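Local coordinates for protein globin (Geobacter sulfurreducens, PDB 2W31) that binds heme b, its iron held by two protein ligands, as the globin domain of a globin-coupled sensor, and probably senses or binds oxygen, at residues Lys32-Asp37 / Arg111-Ser116; Gln38-Leu43 / Lys61-His66; Pro47-Phe52 / Ala100-Val105. One frame throughout, in Å; residues are numbered along the deposited sequence.

Contact 1: residues Lys32-Asp37 / Arg111-Ser116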
# COMPACT_ATOMS: atom_id res chain seq x y z
N LYS A 32 9.37 6.53 17.39
CA LYS A 32 8.72 5.26 17.61
C LYS A 32 7.51 5.37 18.54
O LYS A 32 6.48 4.74 18.30
CB LYS A 32 9.73 4.20 18.08
CG LYS A 32 10.26 4.32 19.51
CD LYS A 32 11.35 3.25 19.71
CE LYS A 32 11.72 3.04 21.18
NZ LYS A 32 12.41 4.23 21.70
N GLU A 33 7.64 6.16 19.61
CA GLU A 33 6.51 6.32 20.55
C GLU A 33 5.34 7.12 19.95
O GLU A 33 4.16 6.80 20.23
CB GLU A 33 6.98 6.95 21.89
CG GLU A 33 7.96 6.08 22.66
CD GLU A 33 9.42 6.37 22.32
OE1 GLU A 33 9.71 7.22 21.44
OE2 GLU A 33 10.30 5.74 22.95
N ARG A 34 5.65 8.16 19.18
CA ARG A 34 4.65 8.95 18.46
C ARG A 34 3.86 8.03 17.51
O ARG A 34 2.61 8.06 17.51
CB ARG A 34 5.33 10.05 17.64
CG ARG A 34 5.22 11.46 18.20
CD ARG A 34 5.66 12.52 17.19
NE ARG A 34 4.65 12.70 16.16
CZ ARG A 34 4.83 12.56 14.85
NH1 ARG A 34 6.02 12.25 14.33
NH2 ARG A 34 3.80 12.74 14.03
N LEU A 35 4.60 7.20 16.76
CA LEU A 35 4.00 6.19 15.87
C LEU A 35 3.11 5.25 16.69
O LEU A 35 1.95 5.04 16.35
CB LEU A 35 5.08 5.42 15.08
CG LEU A 35 4.62 4.34 14.06
CD1 LEU A 35 4.36 3.00 14.76
CD2 LEU A 35 3.37 4.77 13.26
N ALA A 36 3.64 4.71 17.79
CA ALA A 36 2.90 3.75 18.61
C ALA A 36 1.61 4.36 19.18
O ALA A 36 0.58 3.69 19.19
CB ALA A 36 3.77 3.20 19.75
N ASP A 37 1.68 5.62 19.62
CA ASP A 37 0.51 6.30 20.19
C ASP A 37 -0.53 6.54 19.10
O ASP A 37 -1.70 6.27 19.32
CB ASP A 37 0.87 7.66 20.83
CG ASP A 37 1.63 7.51 22.14
OD1 ASP A 37 1.62 6.42 22.75
OD2 ASP A 37 2.25 8.52 22.56
N ARG A 111 1.93 4.04 6.77
CA ARG A 111 2.45 4.64 5.54
C ARG A 111 2.35 6.18 5.61
O ARG A 111 3.31 6.89 5.30
CB ARG A 111 1.61 4.10 4.39
CG ARG A 111 2.12 4.39 3.08
CD ARG A 111 1.01 4.03 2.04
NE ARG A 111 0.48 2.65 2.09
CZ ARG A 111 1.16 1.58 1.65
NH1 ARG A 111 2.40 1.69 1.22
NH2 ARG A 111 0.64 0.36 1.67
N GLN A 112 1.21 6.72 6.05
CA GLN A 112 1.03 8.18 6.05
C GLN A 112 2.00 8.78 7.07
O GLN A 112 2.61 9.82 6.82
CB GLN A 112 -0.42 8.54 6.42
CG GLN A 112 -1.48 7.84 5.54
CD GLN A 112 -1.77 8.54 4.21
OE1 GLN A 112 -0.92 9.26 3.67
NE2 GLN A 112 -2.99 8.30 3.67
N PHE A 113 2.15 8.10 8.21
CA PHE A 113 3.01 8.62 9.28
C PHE A 113 4.46 8.68 8.80
O PHE A 113 5.17 9.70 9.02
CB PHE A 113 2.91 7.68 10.49
CG PHE A 113 3.75 8.13 11.70
CD1 PHE A 113 3.22 8.97 12.69
CD2 PHE A 113 5.07 7.69 11.82
CE1 PHE A 113 4.00 9.38 13.77
CE2 PHE A 113 5.86 8.08 12.93
CZ PHE A 113 5.33 8.94 13.88
N THR A 114 4.93 7.59 8.18
CA THR A 114 6.33 7.51 7.77
C THR A 114 6.65 8.45 6.62
O THR A 114 7.72 9.09 6.61
CB THR A 114 6.67 6.07 7.42
OG1 THR A 114 6.30 5.24 8.53
CG2 THR A 114 8.18 5.90 7.20
N LEU A 115 5.71 8.63 5.69
CA LEU A 115 5.98 9.55 4.60
C LEU A 115 5.99 11.00 5.09
O LEU A 115 6.70 11.86 4.48
CB LEU A 115 5.02 9.36 3.41
CG LEU A 115 5.19 8.02 2.69
CD1 LEU A 115 4.52 8.14 1.29
CD2 LEU A 115 6.54 7.37 2.59
N SER A 116 5.22 11.28 6.14
CA SER A 116 5.29 12.62 6.73
C SER A 116 6.64 12.87 7.39
O SER A 116 7.19 13.98 7.25
CB SER A 116 4.12 12.89 7.66
OG SER A 116 3.04 13.28 6.82
O HOH W 1 4.85 11.95 10.85
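The backbones of helix 32-44 and helix 100-121 come nearest at L35 and F113, whose CA atoms are 7.1 Å apart. In the globin fold these are the B and G helices, and here they meet on one inserted ring. F113 swings its CG anti to the backbone N (chi1 -179°), which sends the ring off the G helix into the flank of the B helix. L35 packs obliquely over one face of it in a CH-pi contact, with CB 3.9 Å from the ring centroid and offset toward the rim near CE2. CD2 of the same leucine extends the cover to CG and CD2 of F113. The ring tip digs in further, its CZ reaching L35 N at 3.4 Å. While this side is buried, R34 covers the more exposed side. In the conformer described, its guanidinium puts one flat face against F113 CE1, the two planes 28° apart; a second conformer makes this part of the contact doubtful. L35 also touches F70 of helix 62-72, so the buried side carries on into the E helix. A water over the ring face opposite L35 donates to F113 O at 2.9 Å and, in this conformer, takes a weak bond from R34 NH2.

Contact 2: residues Gln38-Leu43 / Lys61-His66. With HEM (protoporphyrin IX containing Fe), chain C.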
# COMPACT_ATOMS: atom_id res chain seq x y z
N GLN A 38 -0.10 7.03 17.94
CA GLN A 38 -1.02 7.35 16.85
C GLN A 38 -1.65 6.07 16.32
O GLN A 38 -2.86 6.03 16.10
CB GLN A 38 -0.33 8.16 15.75
CG GLN A 38 -0.01 9.58 16.22
CD GLN A 38 0.63 10.48 15.15
OE1 GLN A 38 0.41 10.30 13.95
NE2 GLN A 38 1.40 11.49 15.60
N PHE A 39 -0.84 5.01 16.13
CA PHE A 39 -1.31 3.72 15.66
C PHE A 39 -2.35 3.14 16.61
O PHE A 39 -3.48 2.79 16.19
CB PHE A 39 -0.08 2.79 15.50
CG PHE A 39 -0.38 1.43 14.95
CD1 PHE A 39 -0.30 1.20 13.58
CD2 PHE A 39 -0.67 0.36 15.79
CE1 PHE A 39 -0.52 -0.09 13.07
CE2 PHE A 39 -0.89 -0.93 15.29
CZ PHE A 39 -0.81 -1.14 13.91
N TYR A 40 -2.01 3.10 17.90
CA TYR A 40 -2.88 2.55 18.94
C TYR A 40 -4.18 3.35 19.06
O TYR A 40 -5.27 2.78 19.04
CB TYR A 40 -2.15 2.56 20.27
CG TYR A 40 -2.65 1.56 21.29
CD1 TYR A 40 -2.12 0.27 21.35
CD2 TYR A 40 -3.64 1.91 22.19
CE1 TYR A 40 -2.55 -0.65 22.31
CE2 TYR A 40 -4.10 0.99 23.16
CZ TYR A 40 -3.53 -0.28 23.20
OH TYR A 40 -3.94 -1.21 24.13
N ASP A 41 -4.06 4.68 19.09
CA ASP A 41 -5.26 5.53 19.20
C ASP A 41 -6.19 5.45 17.96
O ASP A 41 -7.41 5.56 18.09
CB ASP A 41 -4.86 6.99 19.43
CG ASP A 41 -4.24 7.22 20.82
OD1 ASP A 41 -4.41 6.36 21.71
OD2 ASP A 41 -3.57 8.27 21.00
N TYR A 42 -5.63 5.28 16.77
CA TYR A 42 -6.44 5.10 15.57
C TYR A 42 -7.30 3.81 15.68
O TYR A 42 -8.47 3.80 15.31
CB TYR A 42 -5.50 5.00 14.38
CG TYR A 42 -6.11 5.18 13.00
CD1 TYR A 42 -5.93 6.37 12.28
CD2 TYR A 42 -6.83 4.14 12.40
CE1 TYR A 42 -6.46 6.51 10.97
CE2 TYR A 42 -7.38 4.30 11.07
CZ TYR A 42 -7.19 5.49 10.39
OH TYR A 42 -7.68 5.63 9.11
N LEU A 43 -6.69 2.74 16.20
CA LEU A 43 -7.40 1.47 16.35
C LEU A 43 -8.51 1.54 17.41
O LEU A 43 -9.59 0.93 17.24
CB LEU A 43 -6.42 0.34 16.66
CG LEU A 43 -5.39 -0.00 15.56
CD1 LEU A 43 -4.52 -1.19 16.00
CD2 LEU A 43 -6.06 -0.28 14.23
N LYS A 61 0.70 -4.50 26.55
CA LYS A 61 1.74 -5.17 25.79
C LYS A 61 1.68 -4.79 24.33
O LYS A 61 2.73 -4.60 23.70
CB LYS A 61 1.61 -6.69 25.91
CG LYS A 61 1.94 -7.23 27.29
CD LYS A 61 3.04 -8.28 27.21
CE LYS A 61 3.32 -8.87 28.59
NZ LYS A 61 4.24 -10.05 28.48
N LEU A 62 0.47 -4.69 23.77
CA LEU A 62 0.31 -4.59 22.31
C LEU A 62 0.84 -3.31 21.68
O LEU A 62 1.29 -3.35 20.53
CB LEU A 62 -1.14 -4.85 21.88
CG LEU A 62 -1.63 -6.30 22.05
CD1 LEU A 62 -3.11 -6.41 21.76
CD2 LEU A 62 -0.83 -7.31 21.18
N LYS A 63 0.78 -2.18 22.38
CA LYS A 63 1.42 -0.94 21.90
C LYS A 63 2.92 -1.17 21.65
O LYS A 63 3.46 -0.77 20.60
CB LYS A 63 1.18 0.23 22.88
CG LYS A 63 1.61 1.59 22.33
CD LYS A 63 1.44 2.72 23.35
CE LYS A 63 0.10 3.39 23.25
NZ LYS A 63 0.04 4.51 24.25
N GLN A 64 3.61 -1.78 22.61
CA GLN A 64 5.03 -2.11 22.47
C GLN A 64 5.29 -3.13 21.36
O GLN A 64 6.27 -2.99 20.60
CB GLN A 64 5.57 -2.66 23.81
CG GLN A 64 7.08 -2.96 23.78
CD GLN A 64 7.90 -1.70 23.76
OE1 GLN A 64 7.57 -0.73 24.46
NE2 GLN A 64 8.95 -1.68 22.95
N THR A 65 4.44 -4.15 21.25
CA THR A 65 4.61 -5.15 20.20
C THR A 65 4.59 -4.54 18.78
O THR A 65 5.43 -4.87 17.92
CB THR A 65 3.52 -6.23 20.32
OG1 THR A 65 3.75 -6.97 21.52
CG2 THR A 65 3.55 -7.19 19.16
N HIS A 66 3.64 -3.65 18.55
CA HIS A 66 3.54 -3.02 17.22
C HIS A 66 4.62 -1.93 17.04
O HIS A 66 5.15 -1.75 15.91
CB HIS A 66 2.13 -2.51 17.00
CG HIS A 66 1.14 -3.62 16.91
ND1 HIS A 66 0.56 -4.21 18.01
CD2 HIS A 66 0.67 -4.31 15.84
CE1 HIS A 66 -0.22 -5.20 17.62
NE2 HIS A 66 -0.21 -5.25 16.30
CHA HEM C . 0.19 -9.30 17.12
CHB HEM C . 2.22 -6.55 13.72
CHC HEM C . -2.19 -4.84 12.63
CHD HEM C . -3.84 -6.60 16.82
C1A HEM C . 1.13 -8.72 16.29
C2A HEM C . 2.55 -9.04 16.25
C3A HEM C . 3.12 -8.26 15.33
C4A HEM C . 2.05 -7.45 14.75
CMA HEM C . 4.60 -8.19 14.90
CAA HEM C . 3.25 -10.11 17.14
CBA HEM C . 2.88 -11.44 16.46
CGA HEM C . 3.74 -12.62 16.87
O1A HEM C . 4.95 -12.68 16.49
O2A HEM C . 3.20 -13.52 17.56
C1B HEM C . 1.17 -5.95 13.03
C2B HEM C . 1.26 -5.24 11.77
C3B HEM C . 0.04 -4.76 11.46
C4B HEM C . -0.85 -5.13 12.55
CMB HEM C . 2.58 -5.12 10.98
CAB HEM C . -0.39 -3.94 10.26
CBB HEM C . 0.38 -2.94 9.77
C1C HEM C . -3.00 -5.10 13.71
C2C HEM C . -4.33 -4.58 13.92
C3C HEM C . -4.77 -5.03 15.10
C4C HEM C . -3.75 -5.89 15.65
CMC HEM C . -5.09 -3.64 12.98
CAC HEM C . -6.15 -4.73 15.72
CBC HEM C . -6.32 -4.25 16.95
C1D HEM C . -2.97 -7.59 17.21
C2D HEM C . -3.23 -8.58 18.26
C3D HEM C . -1.98 -9.43 18.35
C4D HEM C . -1.07 -8.86 17.37
CMD HEM C . -4.52 -8.74 19.05
CAD HEM C . -1.70 -10.62 19.31
CBD HEM C . -2.36 -11.90 18.86
CGD HEM C . -2.32 -12.88 20.02
O1D HEM C . -2.89 -12.59 21.11
O2D HEM C . -1.72 -13.96 19.85
NA HEM C . 0.85 -7.74 15.37
NB HEM C . -0.12 -5.87 13.47
NC HEM C . -2.65 -5.90 14.79
ND HEM C . -1.70 -7.80 16.73
FE HEM C . -0.90 -6.81 15.09
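F39 and H66 meet deep in the heme pocket, F39 CE2 lying 3.7 Å from H66 CG. Their rings are nearly parallel, at 29°, but slid so far apart that they barely overlap: the phenyl flanks the imidazole, and its edge is turned to the meso carbon CHC of the porphyrin. The imidazole is fixed at both ends. NE2 binds the iron at 2.1 Å, H93 of helix 80-96 supplying the second axial ligand, and ND1 donates to L62 O at 2.8 Å in a nearly straight bond (168°) that lies in the ring plane. L62 O also accepts from H66 N, so one carbonyl takes two donors, which come from opposite faces of its plane. That second-shell grip sets the rotation of the axial ligand and would probably make it a somewhat stronger electron donor to the iron. L62, T65 and L43 also touch the porphyrin.

Toward the solvent the contact is looser. Y40 and K63 cross at about a right angle, CD1 of the ring touching K63 CB at 3.6 Å, and the lysine chain bends at chi3 to bring CE back against Y40 CB and CG. NZ stays 5.4 Å from the ring centroid, at most a weak cation-pi attraction, and its salt bridge is with D37. Y40 OH is hydrogen-bonded to D56. The two helix segments run at 125° with axes 10.2 Å apart. Helix 32-44 packs against both helix 62-72, which carries H66, and helix 100-121, where F39 also rests on A106 and V110.

Contact 3: residues Pro47-Phe52 / Ala100-Val105; sequences PETAEF and AHYVNV. With HEM (protoporphyrin IX containing Fe), chain C.
The ring of Y102 is the flat group that joins these segments: T49 and E48 approach it obliquely, while one face carries H101 CD2, 3.6 Å above the plane and offset toward the rim. H10 of the second subunit also meets this ring, the planes about 45° apart. T49 touches near the root of the ring, its methyl CG2 3.6 Å from Y102 CG. At the other end Y102 OH sits against the aliphatic part of E48, 3.5 Å from CB, with the carboxylate plane turned 36° from the ring. The second flat group, F52, has T49 O in its plane at the edge, and the heme methyl CMD approaches its ring obliquely.

T49 has its OG1 between the backbone N and the carbonyl carbon (chi1 48°), a position from which it hydrogen-bonds chiefly to L43 O, with I46 O sharing the same proton, while CG2 is turned to the tyrosine. Further along, N104 ND2 bonds back to A100 O at 3.1 Å. With an alanine in place of Y102, the T49 methyl and the E48 chain would probably lose the surface they rest on, and H10 of the second subunit its ring partner.

Both backbones border the heme: Y102 O is 3.5 Å from CMC and T49 O 3.5 Å from CBC, with F52 CB 3.8 Å from the same vinyl carbon. Short helix 47-50 and the start of helix 100-121 thus enclose one rim of the porphyrin, consistent with the C-helix region and G helix lining the heme crevice in globins.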
# COMPACT_ATOMS: atom_id res chain seq x y z
N PRO A 47 -14.60 0.72 16.52
CA PRO A 47 -15.14 -0.33 17.43
C PRO A 47 -14.64 -1.78 17.18
O PRO A 47 -14.28 -2.48 18.12
CB PRO A 47 -16.67 -0.21 17.23
CG PRO A 47 -16.88 1.23 16.85
CD PRO A 47 -15.66 1.63 16.04
N GLU A 48 -14.60 -2.23 15.94
CA GLU A 48 -14.15 -3.59 15.62
C GLU A 48 -12.68 -3.95 16.02
O GLU A 48 -12.37 -5.04 16.53
CB GLU A 48 -14.40 -3.88 14.16
CG GLU A 48 -15.88 -3.92 13.74
CD GLU A 48 -16.45 -2.55 13.33
OE1 GLU A 48 -15.91 -1.48 13.73
OE2 GLU A 48 -17.48 -2.54 12.61
N THR A 49 -11.75 -3.03 15.76
CA THR A 49 -10.37 -3.23 16.21
C THR A 49 -10.26 -2.88 17.71
O THR A 49 -9.45 -3.47 18.40
CB THR A 49 -9.38 -2.39 15.41
OG1 THR A 49 -9.86 -1.03 15.31
CG2 THR A 49 -9.23 -2.98 14.02
N ALA A 50 -11.08 -1.95 18.20
CA ALA A 50 -11.04 -1.54 19.60
C ALA A 50 -11.31 -2.75 20.51
O ALA A 50 -10.78 -2.83 21.63
CB ALA A 50 -12.01 -0.39 19.89
N GLU A 51 -12.14 -3.69 20.04
CA GLU A 51 -12.38 -4.94 20.76
C GLU A 51 -11.11 -5.65 21.17
O GLU A 51 -10.97 -6.07 22.32
CB GLU A 51 -13.26 -5.91 19.97
CG GLU A 51 -14.72 -5.56 19.87
CD GLU A 51 -15.37 -5.37 21.26
OE1 GLU A 51 -15.33 -6.29 22.12
OE2 GLU A 51 -15.93 -4.28 21.47
N PHE A 52 -10.16 -5.76 20.26
CA PHE A 52 -8.96 -6.56 20.48
C PHE A 52 -8.04 -5.92 21.47
O PHE A 52 -7.09 -6.56 21.89
CB PHE A 52 -8.16 -6.77 19.17
CG PHE A 52 -8.85 -7.67 18.19
CD1 PHE A 52 -8.63 -9.06 18.22
CD2 PHE A 52 -9.78 -7.15 17.30
CE1 PHE A 52 -9.30 -9.90 17.33
CE2 PHE A 52 -10.46 -8.00 16.39
CZ PHE A 52 -10.22 -9.38 16.43
N ALA A 100 -8.69 -9.41 7.71
CA ALA A 100 -7.52 -8.90 6.95
C ALA A 100 -7.72 -7.41 6.56
O ALA A 100 -6.73 -6.66 6.44
CB ALA A 100 -7.32 -9.71 5.68
N HIS A 101 -8.95 -6.98 6.30
CA HIS A 101 -9.23 -5.56 5.98
C HIS A 101 -8.54 -4.61 6.96
O HIS A 101 -8.03 -3.56 6.55
CB HIS A 101 -10.75 -5.31 5.97
CG HIS A 101 -11.18 -3.87 6.14
ND1 HIS A 101 -10.91 -2.84 5.24
CD2 HIS A 101 -11.93 -3.31 7.13
CE1 HIS A 101 -11.47 -1.73 5.68
NE2 HIS A 101 -12.07 -1.99 6.84
N TYR A 102 -8.51 -4.96 8.24
CA TYR A 102 -7.93 -4.05 9.25
C TYR A 102 -6.41 -4.02 9.19
O TYR A 102 -5.81 -3.01 9.59
CB TYR A 102 -8.45 -4.39 10.66
CG TYR A 102 -9.94 -4.17 10.72
CD1 TYR A 102 -10.49 -2.87 10.65
CD2 TYR A 102 -10.82 -5.27 10.78
CE1 TYR A 102 -11.87 -2.66 10.66
CE2 TYR A 102 -12.22 -5.07 10.78
CZ TYR A 102 -12.73 -3.76 10.72
OH TYR A 102 -14.12 -3.53 10.72
N VAL A 103 -5.79 -5.08 8.65
CA VAL A 103 -4.35 -5.06 8.37
C VAL A 103 -4.06 -4.02 7.27
O VAL A 103 -3.13 -3.20 7.39
CB VAL A 103 -3.77 -6.49 8.03
CG1 VAL A 103 -2.29 -6.42 7.62
CG2 VAL A 103 -3.91 -7.42 9.24
N ASN A 104 -4.86 -4.07 6.20
CA ASN A 104 -4.71 -3.02 5.17
C ASN A 104 -4.93 -1.61 5.74
O ASN A 104 -4.17 -0.65 5.42
CB ASN A 104 -5.64 -3.26 3.99
CG ASN A 104 -5.25 -4.51 3.16
OD1 ASN A 104 -4.70 -4.43 2.01
ND2 ASN A 104 -5.63 -5.66 3.67
N VAL A 105 -5.94 -1.47 6.59
CA VAL A 105 -6.25 -0.20 7.23
C VAL A 105 -5.07 0.29 8.07
O VAL A 105 -4.66 1.45 7.97
CB VAL A 105 -7.50 -0.29 8.12
CG1 VAL A 105 -7.64 0.96 8.97
CG2 VAL A 105 -8.74 -0.51 7.26
CHA HEM C . 0.19 -9.30 17.12
CHB HEM C . 2.22 -6.55 13.72
CHC HEM C . -2.19 -4.84 12.63
CHD HEM C . -3.84 -6.60 16.82
C1A HEM C . 1.13 -8.72 16.29
C2A HEM C . 2.55 -9.04 16.25
C3A HEM C . 3.12 -8.26 15.33
C4A HEM C . 2.05 -7.45 14.75
CMA HEM C . 4.60 -8.19 14.90
CAA HEM C . 3.25 -10.11 17.14
CBA HEM C . 2.88 -11.44 16.46
CGA HEM C . 3.74 -12.62 16.87
O1A HEM C . 4.95 -12.68 16.49
O2A HEM C . 3.20 -13.52 17.56
C1B HEM C . 1.17 -5.95 13.03
C2B HEM C . 1.26 -5.24 11.77
C3B HEM C . 0.04 -4.76 11.46
C4B HEM C . -0.85 -5.13 12.55
CMB HEM C . 2.58 -5.12 10.98
CAB HEM C . -0.39 -3.94 10.26
CBB HEM C . 0.38 -2.94 9.77
C1C HEM C . -3.00 -5.10 13.71
C2C HEM C . -4.33 -4.58 13.92
C3C HEM C . -4.77 -5.03 15.10
C4C HEM C . -3.75 -5.89 15.65
CMC HEM C . -5.09 -3.64 12.98
CAC HEM C . -6.15 -4.73 15.72
CBC HEM C . -6.32 -4.25 16.95
C1D HEM C . -2.97 -7.59 17.21
C2D HEM C . -3.23 -8.58 18.26
C3D HEM C . -1.98 -9.43 18.35
C4D HEM C . -1.07 -8.86 17.37
CMD HEM C . -4.52 -8.74 19.05
CAD HEM C . -1.70 -10.62 19.31
CBD HEM C . -2.36 -11.90 18.86
CGD HEM C . -2.32 -12.88 20.02
O1D HEM C . -2.89 -12.59 21.11
O2D HEM C . -1.72 -13.96 19.85
NA HEM C . 0.85 -7.74 15.37
NB HEM C . -0.12 -5.87 13.47
NC HEM C . -2.65 -5.90 14.79
ND HEM C . -1.70 -7.80 16.73
FE HEM C . -0.90 -6.81 15.09

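Helix 32-44 carries the first segments of contacts 1 and 2, whose centres are about 11 Å apart, and helix 100-121 the second segments of contacts 1 and 3. The centres of contacts 1 and 3 are about 18 Å apart, those of contacts 2 and 3, which both touch the heme, about 12 Å. The chain order is 32-37, 38-43, 47-52, 61-66, 100-105, 111-116: contact 1 spans the other two, while contacts 2 and 3 alternate. The D37-K63 salt bridge joins contacts 1 and 2, a probable T49-L43 hydrogen bond contacts 2 and 3. Together they join helices 32-44, 47-50, 62-72 and 100-121 around the heme of one globin domain, and helix 100-121 also faces the second subunit.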